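Iron-binding protein (Staphylococcus epidermidis, PDB 4M7O) is a periplasmic-type solute-binding protein that probably binds iron, or a carrier of iron, for uptake into the cell. Local coordinates at residues A[165-170]-A[218-223]; A[223-228]-A[248-253]. All blocks are in the same frame, centred on the assembly; numbering follows the deposited sequence.

Overall arrangement
Strand 162-168 enters the mixed sheet first, and interaction 1 (165-170 with 218-223) sets it against strand 216-219, closing a 47-residue excursion that holds strands 174-176, 192-193 and 201-203 and helices 181-188 and 206-212. The chain then turns at Lys223, shared by both contacts, into helix 225-234 and returns along strand 249-251. Interaction 2 (223-228 with 248-253) closes this shorter loop of 19 residues. The two loops follow in series, neither nesting nor crossing. Strand 216-219 lies between strands 162-168 and 249-251, and Tyr228 of interaction 2 reaches back to Glu166 of interaction 1, tying the helix to both strands of the first contact.

Interaction 1 (A[165-170]-A[218-223]); sequences MEVSSK and ISTEGK
Met165 and Glu166 run parallel to Ile218 and Ser219 as adjacent strands: Glu166 N donates to Ile218 O (2.8 Å, 167° at the hydrogen), and Thr220 N donates to Glu166 O (2.9 Å, 163°), so both the N-H and the C=O of Glu166 are bonded to the segment 218-223. Beyond this ladder side chains make most of the contact between the two segments. On one face Met165, a selenomethionine, lies beside Ile218, pointing the same way, while its chain folds at chi2 and chi3. Its methyl CE thereby meets Thr220 CG2 at 3.5 Å, a tight carbon contact between side chains crossing at about a right angle. The other branch of Thr220 turns toward Val167, where OG1 comes 3.4 Å from CG1 as the two side chains lie alongside. A water bridges the same residues, 2.9 Å from Thr220 OG1, and donates a hydrogen bond to Val167 O. Farther on, Glu221 crosses the gap with CG anti to its carbonyl carbon (chi1 -70°) and the chain extended beyond. The aliphatic part passes Val167 O, and OE1 receives the Ser169 hydroxyl on its syn lone pair (Ser169 OG to Glu221 OE1, 2.9 Å). Glu166 OE2 stands 4.8 Å from Glu221 OE1; the salt bridge from Arg235 to Glu166 OE2 would probably ease repulsion between these carboxylates. Glu166 OE1 is hydrogen-bonded to Tyr228 OH. Opposite Tyr174, Val167 and Ser168 form a classic beta bulge, where strand 162-168 pairs antiparallel with strand 174-176. Helix 181-188 covers the face of Met165, Val167 and Thr220 through Phe182, with Leu186 also against Met165, whereas helix 225-234 packs on the face of Glu166 and Ser219 through Met231 and Tyr228.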
HETATM    1  N   MSE A 165      -6.683  -2.441 -13.924  1.00 33.99           N
HETATM    2  CA  MSE A 165      -5.567  -2.656 -13.010  1.00 29.90           C
HETATM    3  C   MSE A 165      -5.237  -4.137 -13.040  1.00 30.67           C
HETATM    4  O   MSE A 165      -6.059  -4.980 -12.662  1.00 34.19           O
HETATM    5  CB  MSE A 165      -5.951  -2.259 -11.584  1.00 33.23           C
HETATM    6  CG  MSE A 165      -6.500  -0.855 -11.430  1.00 33.97           C
HETATM    7 SE   MSE A 165      -5.157   0.543 -11.652  0.53 40.64          SE
HETATM    8  CE  MSE A 165      -3.911  -0.015 -10.271  1.00 43.02           C
ATOM      9  N   GLU A 166      -4.044  -4.467 -13.507  1.00 28.72           N
ATOM     10  CA  GLU A 166      -3.635  -5.858 -13.551  1.00 26.01           C
ATOM     11  C   GLU A 166      -2.779  -6.161 -12.329  1.00 30.26           C
ATOM     12  O   GLU A 166      -1.636  -5.686 -12.237  1.00 28.73           O
ATOM     13  CB  GLU A 166      -2.841  -6.115 -14.827  1.00 29.06           C
ATOM     14  CG  GLU A 166      -2.431  -7.563 -14.999  1.00 27.86           C
ATOM     15  CD  GLU A 166      -2.000  -7.868 -16.414  1.00 40.79           C
ATOM     16  OE1 GLU A 166      -2.411  -7.130 -17.345  1.00 43.36           O
ATOM     17  OE2 GLU A 166      -1.260  -8.855 -16.605  1.00 42.07           O
ATOM     18  N   VAL A 167      -3.312  -6.919 -11.370  1.00 30.56           N
ATOM     19  CA  VAL A 167      -2.566  -7.120 -10.112  1.00 27.77           C
ATOM     20  C   VAL A 167      -1.862  -8.470 -10.029  1.00 30.27           C
ATOM     21  O   VAL A 167      -1.102  -8.727  -9.107  1.00 33.58           O
ATOM     22  CB  VAL A 167      -3.431  -6.916  -8.856  1.00 29.84           C
ATOM     23  CG1 VAL A 167      -4.021  -5.522  -8.857  1.00 30.26           C
ATOM     24  CG2 VAL A 167      -4.532  -7.980  -8.772  1.00 29.10           C
ATOM     25  N   SER A 168      -2.123  -9.336 -10.997  1.00 31.34           N
ATOM     26  CA  SER A 168      -1.380 -10.580 -11.110  1.00 34.23           C
ATOM     27  C   SER A 168      -1.597 -11.067 -12.525  1.00 32.85           C
ATOM     28  O   SER A 168      -2.592 -10.699 -13.162  1.00 38.24           O
ATOM     29  CB  SER A 168      -1.872 -11.606 -10.083  1.00 34.05           C
ATOM     30  OG  SER A 168      -0.961 -12.687  -9.973  1.00 35.17           O
ATOM     31  N   SER A 169      -0.681 -11.877 -13.048  1.00 28.40           N
ATOM     32  CA  SER A 169      -0.774 -12.212 -14.476  1.00 31.02           C
ATOM     33  C   SER A 169      -0.517 -13.674 -14.804  1.00 35.69           C
ATOM     34  O   SER A 169      -0.869 -14.143 -15.883  1.00 34.61           O
ATOM     35  CB  SER A 169       0.183 -11.326 -15.275  1.00 42.65           C
ATOM     36  OG  SER A 169       1.519 -11.521 -14.854  1.00 50.88           O
ATOM     37  N   LYS A 170       0.109 -14.404 -13.888  1.00 34.21           N
ATOM     38  CA  LYS A 170       0.506 -15.767 -14.217  1.00 37.47           C
ATOM     39  C   LYS A 170       0.169 -16.752 -13.107  1.00 39.16           C
ATOM     40  O   LYS A 170       0.491 -16.507 -11.943  1.00 34.36           O
ATOM     41  CB  LYS A 170       2.002 -15.815 -14.550  1.00 38.93           C
ATOM     42  CG  LYS A 170       2.427 -17.118 -15.187  1.00 47.84           C
ATOM     43  CD  LYS A 170       3.933 -17.203 -15.400  1.00 56.67           C
ATOM     44  CE  LYS A 170       4.306 -18.555 -16.014  1.00 65.32           C
ATOM     45  NZ  LYS A 170       5.753 -18.894 -15.867  1.00 71.33           N
ATOM     46  N   ILE A 218      -2.765  -0.840 -16.490  1.00 31.63           N
ATOM     47  CA  ILE A 218      -1.702  -0.603 -15.517  1.00 34.44           C
ATOM     48  C   ILE A 218      -1.429  -1.878 -14.753  1.00 30.86           C
ATOM     49  O   ILE A 218      -2.306  -2.368 -14.037  1.00 30.01           O
ATOM     50  CB  ILE A 218      -2.084   0.490 -14.504  1.00 34.32           C
ATOM     51  CG1 ILE A 218      -2.472   1.776 -15.236  1.00 33.91           C
ATOM     52  CG2 ILE A 218      -0.940   0.726 -13.492  1.00 31.36           C
ATOM     53  CD1 ILE A 218      -2.708   2.943 -14.334  1.00 34.92           C
ATOM     54  N   SER A 219      -0.224  -2.420 -14.907  1.00 32.08           N
ATOM     55  CA  SER A 219       0.198  -3.567 -14.109  1.00 31.55           C
ATOM     56  C   SER A 219       0.809  -3.110 -12.790  1.00 32.39           C
ATOM     57  O   SER A 219       1.623  -2.184 -12.757  1.00 31.38           O
ATOM     58  CB  SER A 219       1.234  -4.392 -14.856  1.00 32.20           C
ATOM     59  OG  SER A 219       1.918  -5.216 -13.928  1.00 32.31           O
ATOM     60  N   THR A 220       0.431  -3.758 -11.696  1.00 32.93           N
ATOM     61  CA  THR A 220       0.922  -3.330 -10.391  1.00 32.66           C
ATOM     62  C   THR A 220       1.947  -4.287  -9.817  1.00 33.84           C
ATOM     63  O   THR A 220       2.169  -4.310  -8.610  1.00 34.76           O
ATOM     64  CB  THR A 220      -0.228  -3.163  -9.393  1.00 32.67           C
ATOM     65  OG1 THR A 220      -0.866  -4.433  -9.181  1.00 30.30           O
ATOM     66  CG2 THR A 220      -1.235  -2.181  -9.943  1.00 30.18           C
ATOM     67  N   GLU A 221       2.570  -5.078 -10.681  1.00 36.68           N
ATOM     68  CA  GLU A 221       3.459  -6.131 -10.207  1.00 38.65           C
ATOM     69  C   GLU A 221       4.904  -5.684 -10.110  1.00 39.08           C
ATOM     70  O   GLU A 221       5.762  -6.461  -9.709  1.00 41.44           O
ATOM     71  CB  GLU A 221       3.361  -7.358 -11.104  1.00 47.83           C
ATOM     72  CG  GLU A 221       2.052  -8.084 -10.988  1.00 48.73           C
ATOM     73  CD  GLU A 221       2.078  -9.406 -11.704  1.00 48.39           C
ATOM     74  OE1 GLU A 221       1.771  -9.422 -12.911  1.00 43.38           O
ATOM     75  OE2 GLU A 221       2.416 -10.429 -11.066  1.00 42.42           O
ATOM     76  N   GLY A 222       5.173  -4.437 -10.482  1.00 37.07           N
ATOM     77  CA  GLY A 222       6.516  -3.888 -10.357  1.00 42.22           C
ATOM     78  C   GLY A 222       7.467  -4.378 -11.432  1.00 43.14           C
ATOM     79  O   GLY A 222       8.679  -4.427 -11.217  1.00 39.92           O
ATOM     80  N   LYS A 223       6.915  -4.752 -12.583  1.00 38.21           N
ATOM     81  CA  LYS A 223       7.712  -5.185 -13.722  1.00 44.83           C
ATOM     82  C   LYS A 223       8.172  -3.937 -14.449  1.00 37.55           C
ATOM     83  O   LYS A 223       7.563  -2.879 -14.309  1.00 37.49           O
ATOM     84  CB  LYS A 223       6.863  -5.997 -14.704  1.00 49.00           C
ATOM     85  CG  LYS A 223       6.025  -7.116 -14.114  1.00 54.15           C
ATOM     86  CD  LYS A 223       6.834  -8.393 -13.982  1.00 65.00           C
ATOM     87  CE  LYS A 223       5.933  -9.624 -13.934  1.00 68.47           C
ATOM     88  NZ  LYS A 223       6.703 -10.820 -13.496  1.00 73.34           N
TER
HETATM   89  O   HOH W   1       0.258  -6.654  -7.695  1.00 37.73           O

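Interaction 2 (A[223-228]-A[248-253]); sequences KSKSDY and RIETVD
Thr251 meets Lys223, just ahead of helix 225-234, and Tyr228 in its first turn, within a beta-alpha-beta crossover in which strands 216-219 and 249-251 are parallel neighbours in the sheet and the helix packs over them. The two branches of the threonine divide the work. Its hydroxyl OG1 donates to Lys223 O at 3.0 Å, nearly in line with the carbonyl (C=O...OG1 159°), and its methyl CG2 lies 3.5 Å from Tyr228 CB as the two side chains slide past each other in opposite directions. Tyr228 starts toward the strand and sets CG anti to its backbone N (chi1 -177°). There Tyr228 CD2 comes obliquely within 3.5 Å of the branch methyl CG2 of Ile249 and within 3.6 Å of Glu250 O. The ring thus packs against a run of three strand residues. Lys225 reaches from the first turn of the helix as a fully extended chain beside Glu250, pointing the same way. Glu250 begins by turning from the helix, but its bent chain brings the carboxylate back, and Lys225 NZ forms a salt bridge with Glu250 OE1 at 3.3 Å, weak as a hydrogen bond. Lys277 adds a long, weak ion pair to Glu250 OE2. In the next shell, Leu217 and Ser219 of strand 216-219 touch the Tyr228 ring, and Glu166 takes its hydroxyl. Ile229 and Ile232, later in the helix, pack on Ile249. Arg248, just before the strand, is tied to the carbonyls of Asp274 and Ile275 and to Gln161. The helix start that carries Lys225 and Tyr228 is fixed by the N-cap Ser224, whose OG accepts from Asp227 N at 3.2 Å while Ser224 O receives Tyr228 N, also at 3.2 Å.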
ATOM      1  N   LYS A 223       6.915  -4.752 -12.583  1.00 38.21           N
ATOM      2  CA  LYS A 223       7.712  -5.185 -13.722  1.00 44.83           C
ATOM      3  C   LYS A 223       8.172  -3.937 -14.449  1.00 37.55           C
ATOM      4  O   LYS A 223       7.563  -2.879 -14.309  1.00 37.49           O
ATOM      5  CB  LYS A 223       6.863  -5.997 -14.704  1.00 49.00           C
ATOM      6  CG  LYS A 223       6.025  -7.116 -14.114  1.00 54.15           C
ATOM      7  CD  LYS A 223       6.834  -8.393 -13.982  1.00 65.00           C
ATOM      8  CE  LYS A 223       5.933  -9.624 -13.934  1.00 68.47           C
ATOM      9  NZ  LYS A 223       6.703 -10.820 -13.496  1.00 73.34           N
ATOM     10  N   SER A 224       9.222  -4.060 -15.251  1.00 34.41           N
ATOM     11  CA  SER A 224       9.649  -2.957 -16.095  1.00 37.41           C
ATOM     12  C   SER A 224       8.562  -2.719 -17.127  1.00 43.10           C
ATOM     13  O   SER A 224       7.817  -3.635 -17.461  1.00 41.90           O
ATOM     14  CB  SER A 224      10.949  -3.309 -16.806  1.00 44.54           C
ATOM     15  OG  SER A 224      10.738  -4.350 -17.743  1.00 45.04           O
ATOM     16  N   LYS A 225       8.460  -1.494 -17.620  1.00 46.94           N
ATOM     17  CA  LYS A 225       7.425  -1.162 -18.585  1.00 41.11           C
ATOM     18  C   LYS A 225       7.575  -2.007 -19.837  1.00 43.55           C
ATOM     19  O   LYS A 225       6.595  -2.525 -20.347  1.00 43.31           O
ATOM     20  CB  LYS A 225       7.498   0.324 -18.944  1.00 43.88           C
ATOM     21  CG  LYS A 225       6.340   0.820 -19.804  1.00 44.86           C
ATOM     22  CD  LYS A 225       6.524   2.307 -20.114  1.00 53.92           C
ATOM     23  CE  LYS A 225       5.319   2.912 -20.827  1.00 50.62           C
ATOM     24  NZ  LYS A 225       5.462   4.398 -20.941  1.00 57.61           N
ATOM     25  N   SER A 226       8.802  -2.157 -20.325  1.00 47.96           N
ATOM     26  CA  SER A 226       9.042  -2.925 -21.546  1.00 53.82           C
ATOM     27  C   SER A 226       8.606  -4.383 -21.409  1.00 53.11           C
ATOM     28  O   SER A 226       8.154  -4.991 -22.378  1.00 53.17           O
ATOM     29  CB  SER A 226      10.520  -2.860 -21.936  1.00 59.91           C
ATOM     30  OG  SER A 226      11.342  -3.399 -20.910  1.00 64.53           O
ATOM     31  N   ASP A 227       8.744  -4.941 -20.206  1.00 50.24           N
ATOM     32  CA  ASP A 227       8.360  -6.332 -19.951  1.00 51.08           C
ATOM     33  C   ASP A 227       6.850  -6.533 -19.994  1.00 46.80           C
ATOM     34  O   ASP A 227       6.361  -7.520 -20.555  1.00 45.69           O
ATOM     35  CB  ASP A 227       8.908  -6.815 -18.602  1.00 47.28           C
ATOM     36  CG  ASP A 227      10.369  -7.225 -18.675  1.00 61.04           C
ATOM     37  OD1 ASP A 227      11.037  -6.899 -19.682  1.00 67.20           O
ATOM     38  OD2 ASP A 227      10.853  -7.865 -17.718  1.00 68.46           O
ATOM     39  N   TYR A 228       6.112  -5.601 -19.398  1.00 42.36           N
ATOM     40  CA  TYR A 228       4.659  -5.692 -19.417  1.00 42.91           C
ATOM     41  C   TYR A 228       4.158  -5.468 -20.834  1.00 41.71           C
ATOM     42  O   TYR A 228       3.209  -6.124 -21.267  1.00 40.62           O
ATOM     43  CB  TYR A 228       4.032  -4.693 -18.448  1.00 39.36           C
ATOM     44  CG  TYR A 228       2.522  -4.774 -18.367  1.00 40.67           C
ATOM     45  CD1 TYR A 228       1.877  -5.986 -18.152  1.00 39.09           C
ATOM     46  CD2 TYR A 228       1.746  -3.636 -18.478  1.00 32.43           C
ATOM     47  CE1 TYR A 228       0.497  -6.056 -18.064  1.00 37.25           C
ATOM     48  CE2 TYR A 228       0.364  -3.695 -18.397  1.00 37.45           C
ATOM     49  CZ  TYR A 228      -0.257  -4.902 -18.192  1.00 37.57           C
ATOM     50  OH  TYR A 228      -1.633  -4.949 -18.108  1.00 38.26           O
ATOM     51  N   ARG A 248      -1.251   3.071 -24.111  1.00 41.87           N
ATOM     52  CA  ARG A 248      -1.423   3.505 -22.735  1.00 42.91           C
ATOM     53  C   ARG A 248      -1.237   2.270 -21.871  1.00 43.59           C
ATOM     54  O   ARG A 248      -2.179   1.790 -21.234  1.00 44.59           O
ATOM     55  CB  ARG A 248      -2.806   4.123 -22.517  1.00 45.20           C
ATOM     56  CG  ARG A 248      -3.161   5.262 -23.478  1.00 45.15           C
ATOM     57  CD  ARG A 248      -2.308   6.502 -23.268  1.00 50.30           C
ATOM     58  NE  ARG A 248      -2.291   6.924 -21.868  1.00 55.31           N
ATOM     59  CZ  ARG A 248      -3.271   7.597 -21.266  1.00 57.99           C
ATOM     60  NH1 ARG A 248      -3.160   7.932 -19.985  1.00 55.34           N
ATOM     61  NH2 ARG A 248      -4.365   7.932 -21.936  1.00 61.27           N
ATOM     62  N   ILE A 249      -0.013   1.751 -21.896  1.00 41.67           N
ATOM     63  CA  ILE A 249       0.373   0.557 -21.152  1.00 41.06           C
ATOM     64  C   ILE A 249       1.431   0.970 -20.142  1.00 38.01           C
ATOM     65  O   ILE A 249       2.527   1.380 -20.533  1.00 42.20           O
ATOM     66  CB  ILE A 249       0.970  -0.489 -22.110  1.00 40.82           C
ATOM     67  CG1 ILE A 249      -0.054  -0.896 -23.163  1.00 40.37           C
ATOM     68  CG2 ILE A 249       1.450  -1.723 -21.375  1.00 41.33           C
ATOM     69  CD1 ILE A 249       0.529  -1.805 -24.216  1.00 39.61           C
ATOM     70  N   GLU A 250       1.115   0.894 -18.849  1.00 33.83           N
ATOM     71  CA  GLU A 250       2.037   1.388 -17.820  1.00 34.47           C
ATOM     72  C   GLU A 250       2.243   0.350 -16.723  1.00 36.09           C
ATOM     73  O   GLU A 250       1.458  -0.587 -16.589  1.00 35.01           O
ATOM     74  CB  GLU A 250       1.511   2.686 -17.192  1.00 39.12           C
ATOM     75  CG  GLU A 250       1.008   3.730 -18.185  1.00 47.28           C
ATOM     76  CD  GLU A 250       2.129   4.483 -18.885  1.00 57.84           C
ATOM     77  OE1 GLU A 250       3.283   4.440 -18.405  1.00 56.97           O
ATOM     78  OE2 GLU A 250       1.854   5.127 -19.923  1.00 70.51           O
ATOM     79  N   THR A 251       3.305   0.521 -15.942  1.00 33.30           N
ATOM     80  CA  THR A 251       3.548  -0.364 -14.812  1.00 39.38           C
ATOM     81  C   THR A 251       3.801   0.447 -13.575  1.00 39.01           C
ATOM     82  O   THR A 251       4.352   1.546 -13.634  1.00 40.36           O
ATOM     83  CB  THR A 251       4.769  -1.244 -15.012  1.00 42.50           C
ATOM     84  OG1 THR A 251       5.938  -0.420 -15.058  1.00 50.43           O
ATOM     85  CG2 THR A 251       4.642  -2.013 -16.299  1.00 48.78           C
ATOM     86  N   VAL A 252       3.422  -0.116 -12.441  1.00 33.42           N
ATOM     87  CA  VAL A 252       3.672   0.541 -11.172  1.00 38.33           C
ATOM     88  C   VAL A 252       4.048  -0.553 -10.170  1.00 37.30           C
ATOM     89  O   VAL A 252       3.738  -1.729 -10.404  1.00 30.27           O
ATOM     90  CB  VAL A 252       2.414   1.349 -10.793  1.00 46.91           C
ATOM     91  CG1 VAL A 252       1.387   0.489 -10.038  1.00 37.09           C
ATOM     92  CG2 VAL A 252       2.788   2.591 -10.059  1.00 54.33           C
ATOM     93  N   ASP A 253       4.769  -0.203  -9.106  1.00 33.54           N
ATOM     94  CA  ASP A 253       5.028  -1.158  -8.024  1.00 31.62           C
ATOM     95  C   ASP A 253       3.898  -1.005  -7.015  1.00 31.67           C
ATOM     96  O   ASP A 253       3.907  -0.075  -6.192  1.00 32.60           O
ATOM     97  CB  ASP A 253       6.378  -0.887  -7.346  1.00 37.63           C
ATOM     98  CG  ASP A 253       6.760  -1.970  -6.328  1.00 48.14           C
ATOM     99  OD1 ASP A 253       5.880  -2.487  -5.595  1.00 40.80           O
ATOM    100  OD2 ASP A 253       7.960  -2.311  -6.254  1.00 61.77           O
TER